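Local coordinates for chromosome-partitioning protein Spo0J (Thermus thermophilus HB27, PDB 1VZ0) that binds the centromere-like DNA site parS, probably serves in chromosome partitioning, and stimulates the ATPase activity of Soj, at the interface of chains A and B. Sequence-based numbering; all coordinates share one arbitrary frame. Chains: chain A/B, Chromosome-partitioning protein Spo0J.

Contact 1: the interface of chains A and B. Residues chain A 60-61; chain B 163, 170, 172, 193-194, 197.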
ATOM      1  N   LEU A  60       0.899   0.213 -22.592  1.00 25.09           N
ATOM      2  CA  LEU A  60      -0.004   1.339 -22.759  1.00 27.72           C
ATOM      3  C   LEU A  60       0.821   2.638 -22.705  1.00 28.42           C
ATOM      4  O   LEU A  60       0.533   3.594 -23.411  1.00 34.40           O
ATOM      5  CB  LEU A  60      -1.059   1.301 -21.640  1.00 30.84           C
ATOM      6  CG  LEU A  60      -2.196   2.321 -21.532  1.00 33.48           C
ATOM      7  CD1 LEU A  60      -1.749   3.482 -20.670  1.00 37.92           C
ATOM      8  CD2 LEU A  60      -2.637   2.775 -22.921  1.00 33.67           C
ATOM      9  N   GLN A  61       1.861   2.646 -21.875  1.00 27.62           N
ATOM     10  CA  GLN A  61       2.747   3.808 -21.716  1.00 30.80           C
ATOM     11  C   GLN A  61       4.218   3.386 -21.748  1.00 27.38           C
ATOM     12  O   GLN A  61       4.606   2.409 -21.112  1.00 23.72           O
ATOM     13  CB  GLN A  61       2.486   4.506 -20.379  1.00 32.13           C
ATOM     14  CG  GLN A  61       1.202   5.309 -20.306  1.00 38.29           C
ATOM     15  CD  GLN A  61       0.895   5.744 -18.889  1.00 39.50           C
ATOM     16  OE1 GLN A  61       0.125   6.671 -18.668  1.00 43.39           O
ATOM     17  NE2 GLN A  61       1.494   5.067 -17.920  1.00 41.02           N
TER
ATOM     18  N   GLU B 163      -4.551  -2.666 -17.379  1.00 22.40           N
ATOM     19  CA  GLU B 163      -3.897  -1.356 -17.476  1.00 24.48           C
ATOM     20  C   GLU B 163      -4.723  -0.216 -16.855  1.00 23.94           C
ATOM     21  O   GLU B 163      -4.163   0.753 -16.340  1.00 20.42           O
ATOM     22  CB  GLU B 163      -3.523  -1.021 -18.933  1.00 26.61           C
ATOM     23  CG  GLU B 163      -4.513  -1.462 -19.969  1.00 35.00           C
ATOM     24  CD  GLU B 163      -4.332  -2.911 -20.372  1.00 32.86           C
ATOM     25  OE1 GLU B 163      -3.353  -3.207 -21.083  1.00 43.05           O
ATOM     26  OE2 GLU B 163      -5.161  -3.754 -19.975  1.00 34.87           O
ATOM     27  N   ARG B 170      -1.551   3.670  -9.657  1.00 17.52           N
ATOM     28  CA  ARG B 170      -0.475   4.647  -9.782  1.00 24.54           C
ATOM     29  C   ARG B 170      -0.972   6.049  -9.451  1.00 25.08           C
ATOM     30  O   ARG B 170      -0.174   6.980  -9.313  1.00 22.41           O
ATOM     31  CB  ARG B 170       0.109   4.672 -11.197  1.00 17.64           C
ATOM     32  CG  ARG B 170       0.990   3.475 -11.543  1.00 24.51           C
ATOM     33  CD  ARG B 170       1.872   3.795 -12.746  1.00 20.93           C
ATOM     34  NE  ARG B 170       1.079   4.162 -13.913  1.00 27.38           N
ATOM     35  CZ  ARG B 170       0.547   3.284 -14.758  1.00 32.37           C
ATOM     36  NH1 ARG B 170      -0.168   3.702 -15.795  1.00 28.02           N
ATOM     37  NH2 ARG B 170       0.747   1.984 -14.575  1.00 28.95           N
ATOM     38  N   GLU B 172      -2.720   7.822 -11.451  1.00 17.66           N
ATOM     39  CA  GLU B 172      -2.785   8.583 -12.696  1.00 18.97           C
ATOM     40  C   GLU B 172      -4.238   8.934 -13.035  1.00 18.70           C
ATOM     41  O   GLU B 172      -4.485   9.890 -13.757  1.00 26.17           O
ATOM     42  CB  GLU B 172      -2.144   7.796 -13.838  1.00 25.23           C
ATOM     43  CG  GLU B 172      -0.634   7.685 -13.722  1.00 38.96           C
ATOM     44  CD  GLU B 172      -0.017   6.789 -14.785  1.00 47.33           C
ATOM     45  OE1 GLU B 172       1.218   6.603 -14.757  1.00 50.58           O
ATOM     46  OE2 GLU B 172      -0.764   6.275 -15.646  1.00 54.04           O
ATOM     47  N   LEU B 193      -9.170   5.072 -21.818  1.00 22.56           N
ATOM     48  CA  LEU B 193      -8.109   5.262 -20.835  1.00 25.77           C
ATOM     49  C   LEU B 193      -7.042   6.172 -21.431  1.00 28.44           C
ATOM     50  O   LEU B 193      -6.580   7.100 -20.781  1.00 23.42           O
ATOM     51  CB  LEU B 193      -7.480   3.918 -20.464  1.00 24.29           C
ATOM     52  CG  LEU B 193      -6.853   3.664 -19.086  1.00 25.04           C
ATOM     53  CD1 LEU B 193      -5.725   2.639 -19.261  1.00 16.13           C
ATOM     54  CD2 LEU B 193      -6.329   4.938 -18.449  1.00 22.70           C
ATOM     55  N   LYS B 194      -6.652   5.892 -22.671  1.00 32.39           N
ATOM     56  CA  LYS B 194      -5.640   6.696 -23.345  1.00 37.28           C
ATOM     57  C   LYS B 194      -6.079   8.153 -23.427  1.00 37.86           C
ATOM     58  O   LYS B 194      -5.307   9.052 -23.102  1.00 36.63           O
ATOM     59  CB  LYS B 194      -5.359   6.159 -24.756  1.00 39.79           C
ATOM     60  CG  LYS B 194      -4.578   4.852 -24.792  1.00 48.06           C
ATOM     61  CD  LYS B 194      -4.297   4.403 -26.226  1.00 58.04           C
ATOM     62  CE  LYS B 194      -3.477   5.448 -26.984  1.00 63.72           C
ATOM     63  NZ  LYS B 194      -3.226   5.064 -28.404  1.00 67.15           N
ATOM     64  N   LEU B 197      -5.665   9.853 -20.066  1.00 32.00           N
ATOM     65  CA  LEU B 197      -4.263  10.063 -19.735  1.00 35.38           C
ATOM     66  C   LEU B 197      -3.584  11.109 -20.609  1.00 38.92           C
ATOM     67  O   LEU B 197      -2.908  12.008 -20.102  1.00 39.38           O
ATOM     68  CB  LEU B 197      -3.496   8.748 -19.833  1.00 28.61           C
ATOM     69  CG  LEU B 197      -3.959   7.669 -18.849  1.00 33.11           C
ATOM     70  CD1 LEU B 197      -3.169   6.387 -19.080  1.00 25.20           C
ATOM     71  CD2 LEU B 197      -3.773   8.172 -17.409  1.00 26.26           C
TER
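A:Leu60 of one Spo0J subunit reaches between helices 162-169 and 189-199 of the other, a meeting of the N-terminal ParB domain with helices of its partner's helix-turn-helix domain. Its CG stands anti to the backbone N (chi1 -178°), which sends the two methyls toward helix 189-199. CD1 meets the CD1 methyl of B:Leu197 at 3.6 Å. CD2 lies 3.4 Å from CG of B:Lys194, a tight carbon contact in which the two side chains run past each other in opposite directions. The lysine works through its aliphatic stem: the chain turns at chi3 beyond CG, and its last bond carries the ammonium NZ away from the leucine, giving apolar cover with the charge kept clear. B:Leu193 and the CB of B:Glu163, 4.3 Å from CB of A:Leu60, flank the leucine more loosely. A branched apolar residue suits this place, since each methyl finds its own partner.

A:Gln61 turns its extended side chain to a polar pair, which a long neutral amide can reach and, having both donor and acceptor, meet in part either way round. B:Arg170 grips the carboxylate of B:Glu172 side-on, NE to OE1 and NH1 to OE2, each at 2.6 Å, but the nitrogens approach from above the carboxylate plane. The glutamine amide faces this pair from the opposite direction, its plane 51° from the carboxylate. As modelled, its NE2 makes a weak hydrogen bond to OE2 of B:Glu172 at 3.4 Å. NE2 also lies 3.0 Å from NH1 of B:Arg170 without a bond, and OE1 of A:Gln61 faces OE2 of B:Glu172, where both can only accept; exchanging the amide N and O would probably fit better, so the modelled orientation is doubtful.

Contact 2: the interface of chains A and B. Residues chain A 39, 117; chain B 112, 115, 117, 119, 122.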
ATOM      1  N   ARG A  39      -1.944 -10.128   0.515  1.00 29.32           N
ATOM      2  CA  ARG A  39      -1.442  -8.957  -0.192  1.00 31.63           C
ATOM      3  C   ARG A  39      -0.426  -9.366  -1.271  1.00 33.42           C
ATOM      4  O   ARG A  39      -0.536  -8.955  -2.429  1.00 35.10           O
ATOM      5  CB  ARG A  39      -0.796  -7.987   0.796  1.00 33.89           C
ATOM      6  CG  ARG A  39       0.017  -6.899   0.132  1.00 38.49           C
ATOM      7  CD  ARG A  39      -0.731  -5.597   0.103  1.00 48.31           C
ATOM      8  NE  ARG A  39      -0.819  -4.996   1.429  1.00 53.52           N
ATOM      9  CZ  ARG A  39      -1.446  -3.854   1.683  1.00 58.10           C
ATOM     10  NH1 ARG A  39      -2.041  -3.198   0.702  1.00 62.41           N
ATOM     11  NH2 ARG A  39      -1.474  -3.363   2.912  1.00 61.34           N
ATOM     12  N   ASP A 117      -1.815   3.885  -3.036  1.00 32.30           N
ATOM     13  CA  ASP A 117      -1.255   2.888  -2.131  1.00 34.76           C
ATOM     14  C   ASP A 117      -0.686   3.321  -0.788  1.00 32.66           C
ATOM     15  O   ASP A 117      -0.287   2.477   0.012  1.00 29.44           O
ATOM     16  CB  ASP A 117      -0.116   2.202  -2.868  1.00 36.83           C
ATOM     17  CG  ASP A 117      -0.401   0.791  -3.133  1.00 43.40           C
ATOM     18  OD1 ASP A 117       0.456   0.128  -3.754  1.00 45.73           O
ATOM     19  OD2 ASP A 117      -1.494   0.357  -2.709  1.00 45.69           O
TER
ATOM     20  N   ASN B 112      -6.344  -6.937   6.480  1.00 37.52           N
ATOM     21  CA  ASN B 112      -5.718  -6.269   5.362  1.00 36.23           C
ATOM     22  C   ASN B 112      -6.632  -5.146   4.857  1.00 36.04           C
ATOM     23  O   ASN B 112      -6.176  -4.035   4.572  1.00 35.50           O
ATOM     24  CB  ASN B 112      -5.470  -7.288   4.265  1.00 42.72           C
ATOM     25  CG  ASN B 112      -4.301  -6.928   3.401  1.00 48.67           C
ATOM     26  OD1 ASN B 112      -4.393  -6.052   2.543  1.00 54.23           O
ATOM     27  ND2 ASN B 112      -3.177  -7.599   3.627  1.00 54.46           N
ATOM     28  N   ARG B 115      -6.372  -1.718   6.823  1.00 28.70           N
ATOM     29  CA  ARG B 115      -5.172  -0.892   6.745  1.00 30.43           C
ATOM     30  C   ARG B 115      -5.361   0.409   5.976  1.00 30.81           C
ATOM     31  O   ARG B 115      -6.171   0.494   5.059  1.00 34.16           O
ATOM     32  CB  ARG B 115      -4.031  -1.683   6.106  1.00 26.27           C
ATOM     33  CG  ARG B 115      -3.690  -2.971   6.816  1.00 29.92           C
ATOM     34  CD  ARG B 115      -2.580  -3.697   6.092  1.00 25.96           C
ATOM     35  NE  ARG B 115      -1.411  -2.835   5.954  1.00 29.90           N
ATOM     36  CZ  ARG B 115      -0.564  -2.535   6.939  1.00 31.02           C
ATOM     37  NH1 ARG B 115       0.462  -1.730   6.703  1.00 27.92           N
ATOM     38  NH2 ARG B 115      -0.721  -3.052   8.150  1.00 30.76           N
ATOM     39  N   ASP B 117      -3.397   1.412   4.160  1.00 37.11           N
ATOM     40  CA  ASP B 117      -2.646   1.016   2.977  1.00 37.69           C
ATOM     41  C   ASP B 117      -3.468   0.728   1.723  1.00 34.09           C
ATOM     42  O   ASP B 117      -2.962   0.834   0.618  1.00 31.80           O
ATOM     43  CB  ASP B 117      -1.861  -0.258   3.307  1.00 38.11           C
ATOM     44  CG  ASP B 117      -0.423   0.011   3.555  1.00 39.34           C
ATOM     45  OD1 ASP B 117       0.294  -0.933   3.923  1.00 44.76           O
ATOM     46  OD2 ASP B 117      -0.009   1.171   3.370  1.00 50.14           O
ATOM     47  N   SER B 119      -5.570   0.367  -1.571  1.00 32.33           N
ATOM     48  CA  SER B 119      -5.869   1.139  -2.778  1.00 32.43           C
ATOM     49  C   SER B 119      -7.281   0.641  -3.095  1.00 31.26           C
ATOM     50  O   SER B 119      -7.666  -0.437  -2.642  1.00 31.16           O
ATOM     51  CB  SER B 119      -4.932   0.770  -3.926  1.00 32.19           C
ATOM     52  OG  SER B 119      -5.272  -0.481  -4.490  1.00 35.04           O
ATOM     53  N   GLU B 122      -7.168  -3.002  -4.509  1.00 24.35           N
ATOM     54  CA  GLU B 122      -6.901  -4.055  -3.542  1.00 26.82           C
ATOM     55  C   GLU B 122      -8.143  -4.254  -2.698  1.00 25.96           C
ATOM     56  O   GLU B 122      -8.461  -5.372  -2.295  1.00 27.97           O
ATOM     57  CB  GLU B 122      -5.744  -3.669  -2.633  1.00 34.63           C
ATOM     58  CG  GLU B 122      -4.442  -3.424  -3.352  1.00 46.93           C
ATOM     59  CD  GLU B 122      -3.328  -3.117  -2.380  1.00 56.84           C
ATOM     60  OE1 GLU B 122      -2.831  -4.063  -1.729  1.00 62.96           O
ATOM     61  OE2 GLU B 122      -2.961  -1.930  -2.253  1.00 62.23           O
TER
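A:Arg39, on helix 38-57 of the N-terminal ParB domain, reaches into a polar pocket of the other subunit formed by helix 101-114, the start of helix 120-132 and the loop between them. Charge pairing dominates. Its NH1 gives a hydrogen bond and salt bridge to OE1 of B:Glu122 at 2.7 Å; the carboxylate oxygen is met on its syn side, 29° out of plane. The side chain bends at chi2 and chi3, turning the guanidinium toward both acids. The other terminal nitrogen of the guanidinium, NH2, forms a salt bridge with OD1 of B:Asp117 at 3.2 Å, although the N-H points elsewhere and no hydrogen bond results. NH2 also lies 3.1 Å from NE of B:Arg115; the two guanidiniums meet almost at right angles, and OD1 of B:Asp117, close to both, would probably offset their charge.

Bonds within chain B shape the pocket. B:Arg115 holds OD1 of B:Asp117 side-on with NE and NH1, the latter at 2.9 Å, and both reach the oxygen from the same face of the carboxylate. B:Ser119 caps the N-terminus of helix 120-132, its OG accepting from the backbone N of B:Glu122, which is likely to steady the turn carrying that glutamate.

Packing completes the site. OD1 of B:Asn112 lies 3.8 Å above the centre of the A:Arg39 guanidinium, where a small polar amide can cover the flat cation. A lysine in place of A:Arg39 would probably be unable to serve both carboxylates, leaving B:Glu122 or B:Asp117 without its cross-subunit mate.

Two acids also meet: OD2 of A:Asp117 is 2.8 Å from OE2 of B:Glu122, with the carboxylate planes 73° apart. A shared proton could relieve this, and the nearby cation may soften it.

These pairings tie the ParB domain of one subunit to its partner in this crystal dimer, and may support pairing of the N-terminal regions on DNA.

The centres of contact 1 and contact 2 lie about 21 Å apart, and they share no residue. On the chain A side they bracket helix 38-57: contact 2 uses its beginning, together with A:Asp117 further along the chain, and contact 1 the loop just after its end. On chain B they engage different segments, residues 112-122 and 163-197. One subunit's N-terminal region is thus held at two separated places, chiefly by charge in one and largely by apolar packing in the other. Two-fold symmetry repeats both, giving the crystal dimer; dimerisation of this region may require DNA binding, and the structure does not show how far it holds without DNA.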